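Local coordinates for protein elastase inhibitor AFUEI (Aspergillus fumigatus Af293, PDB 3W0D) that inhibits serine elastases, acting non-competitively on the elastase of its own fungus and also blocking human leukocyte elastase, at residues N32-L37 against S50-Q55. Residues are numbered along the deposited sequence; the frame is centred on the assembly and turned at random.
Sequences NPIRVL and SRLNIQ
The guanidinium of R35 stacks face to face on that of R51, planes 24° apart and centres 3.2 Å from each other, while N53 sits at the R35 edge. OD1 of N53 takes the N-H of R35 NE at 2.7 Å, nearly along the C=O axis and close to the guanidinium plane, and R35 NH2 adds a weak second bond to the same oxygen. Together with the stack, this probably limits rotation of the R35 group. Both arginines carry CG anti to the backbone N (chi1 -180° in R35) and bend at chi3, and the two bent chains bring the guanidinium faces together. The terminal carboxylate of A68 probably offsets the like charges: OXT forms a salt bridge with R51 NE and a long, weak ion pair with R35 NH2. N53 ND2 bonds OXT and H66 O, so N53 probably helps position R35 relative to the carboxylate.

The backbones form the parallel pair of the mixed sheet in this I78-family inhibitor, strands 34-37 and 52-55 running at 22°. R35 turns both its N-H and its C=O to strand 52-55, R35 N reaching L52 O at 2.8 Å and R35 O accepting I54 N; L37 N continues the ladder to I54 O. L52 N to P33 O, just after the cis peptide bond, is weak. On the face opposite R35, I34 CD1 meets L52 CD2 at 3.7 Å.

Strand 34-37 is outermost; strand 62-67 flanks 52-56 antiparallel. L52 packs against helix 2-15, R35 and L37 touch I43 of strand 42-44, and L37 also packs on M45 of the second subunit.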
loop_
_atom_site.group_PDB
_atom_site.type_symbol
_atom_site.label_atom_id
_atom_site.label_comp_id
_atom_site.label_asym_id
_atom_site.label_seq_id
_atom_site.Cartn_x
_atom_site.Cartn_y
_atom_site.Cartn_z
ATOM N N ASN A 32 -10.018 12.822 1.786
ATOM C CA ASN A 32 -9.226 13.827 1.062
ATOM C C ASN A 32 -7.767 13.599 1.636
ATOM O O ASN A 32 -7.537 13.567 2.826
ATOM C CB ASN A 32 -9.768 15.259 1.378
ATOM C CG ASN A 32 -10.413 15.997 0.175
ATOM O OD1 ASN A 32 -10.100 15.766 -1.014
ATOM N ND2 ASN A 32 -11.299 16.946 0.517
ATOM N N PRO A 33 -6.788 13.356 0.774
ATOM C CA PRO A 33 -6.909 13.249 -0.675
ATOM C C PRO A 33 -7.071 11.784 -1.125
ATOM O O PRO A 33 -6.796 10.854 -0.369
ATOM C CB PRO A 33 -5.588 13.835 -1.117
ATOM C CG PRO A 33 -4.685 13.286 -0.157
ATOM C CD PRO A 33 -5.366 13.448 1.166
ATOM N N ILE A 34 -7.521 11.583 -2.357
ATOM C CA ILE A 34 -7.665 10.248 -2.941
ATOM C C ILE A 34 -6.716 10.157 -4.128
ATOM O O ILE A 34 -6.663 11.061 -4.949
ATOM C CB ILE A 34 -9.120 9.995 -3.507
ATOM C CG1 ILE A 34 -10.190 10.304 -2.478
ATOM C CG2 ILE A 34 -9.272 8.556 -3.995
ATOM C CD1 ILE A 34 -10.237 9.440 -1.280
ATOM N N ARG A 35 -5.954 9.070 -4.179
ATOM C CA ARG A 35 -5.012 8.817 -5.265
ATOM C C ARG A 35 -5.309 7.514 -5.976
ATOM O O ARG A 35 -5.278 6.446 -5.376
ATOM C CB ARG A 35 -3.563 8.789 -4.768
ATOM C CG ARG A 35 -2.589 8.527 -5.897
ATOM C CD ARG A 35 -1.153 8.871 -5.515
ATOM N NE ARG A 35 -0.735 8.152 -4.318
ATOM C CZ ARG A 35 0.488 8.206 -3.806
ATOM N NH1 ARG A 35 1.416 8.946 -4.388
ATOM N NH2 ARG A 35 0.779 7.519 -2.712
ATOM N N VAL A 36 -5.627 7.621 -7.257
ATOM C CA VAL A 36 -5.922 6.453 -8.058
ATOM C C VAL A 36 -4.609 6.050 -8.748
ATOM O O VAL A 36 -4.029 6.827 -9.509
ATOM C CB VAL A 36 -7.003 6.780 -9.109
ATOM C CG1 VAL A 36 -7.438 5.519 -9.808
ATOM C CG2 VAL A 36 -8.200 7.454 -8.431
ATOM N N LEU A 37 -4.139 4.840 -8.462
ATOM C CA LEU A 37 -2.891 4.339 -9.036
ATOM C C LEU A 37 -3.132 3.519 -10.295
ATOM O O LEU A 37 -3.974 2.621 -10.306
ATOM C CB LEU A 37 -2.155 3.475 -8.014
ATOM C CG LEU A 37 -1.631 4.213 -6.782
ATOM C CD1 LEU A 37 -1.303 3.238 -5.654
ATOM C CD2 LEU A 37 -0.404 5.009 -7.192
ATOM N N SER A 50 -2.778 9.384 5.810
ATOM C CA SER A 50 -4.136 9.851 5.560
ATOM C C SER A 50 -4.589 9.825 4.109
ATOM O O SER A 50 -5.715 10.219 3.814
ATOM C CB SER A 50 -4.300 11.283 6.093
ATOM O OG SER A 50 -3.980 11.365 7.469
ATOM N N ARG A 51 -3.728 9.377 3.204
ATOM C CA ARG A 51 -4.078 9.333 1.789
ATOM C C ARG A 51 -4.563 7.963 1.356
ATOM O O ARG A 51 -3.875 6.960 1.552
ATOM C CB ARG A 51 -2.873 9.740 0.936
ATOM C CG ARG A 51 -3.040 9.477 -0.561
ATOM C CD ARG A 51 -1.926 10.128 -1.358
ATOM N NE ARG A 51 -0.627 9.621 -0.942
ATOM C CZ ARG A 51 0.538 10.183 -1.239
ATOM N NH1 ARG A 51 0.589 11.293 -1.970
ATOM N NH2 ARG A 51 1.657 9.632 -0.794
ATOM N N LEU A 52 -5.750 7.921 0.763
ATOM C CA LEU A 52 -6.314 6.664 0.287
ATOM C C LEU A 52 -5.878 6.434 -1.155
ATOM O O LEU A 52 -6.015 7.331 -1.995
ATOM C CB LEU A 52 -7.847 6.698 0.351
ATOM C CG LEU A 52 -8.608 5.468 -0.168
ATOM C CD1 LEU A 52 -8.599 4.382 0.881
ATOM C CD2 LEU A 52 -10.043 5.841 -0.488
ATOM N N ASN A 53 -5.345 5.241 -1.421
ATOM C CA ASN A 53 -4.886 4.843 -2.756
ATOM C C ASN A 53 -5.756 3.720 -3.285
ATOM O O ASN A 53 -5.972 2.713 -2.602
ATOM C CB ASN A 53 -3.444 4.331 -2.715
ATOM C CG ASN A 53 -2.481 5.365 -2.228
ATOM O OD1 ASN A 53 -2.023 6.215 -2.993
ATOM N ND2 ASN A 53 -2.172 5.315 -0.939
ATOM N N ILE A 54 -6.253 3.892 -4.500
ATOM C CA ILE A 54 -7.078 2.871 -5.123
ATOM C C ILE A 54 -6.275 2.329 -6.297
ATOM O O ILE A 54 -6.000 3.062 -7.242
ATOM C CB ILE A 54 -8.399 3.449 -5.685
ATOM C CG1 ILE A 54 -9.196 4.179 -4.594
ATOM C CG2 ILE A 54 -9.213 2.325 -6.292
ATOM C CD1 ILE A 54 -9.643 3.299 -3.455
ATOM N N GLN A 55 -5.880 1.063 -6.228
ATOM C CA GLN A 55 -5.112 0.457 -7.303
ATOM C C GLN A 55 -6.084 -0.045 -8.363
ATOM O O GLN A 55 -6.991 -0.819 -8.074
ATOM C CB GLN A 55 -4.269 -0.701 -6.768
ATOM C CG GLN A 55 -3.425 -1.410 -7.824
ATOM C CD GLN A 55 -2.313 -0.554 -8.392
ATOM O OE1 GLN A 55 -1.359 -0.196 -7.690
ATOM N NE2 GLN A 55 -2.433 -0.209 -9.677
#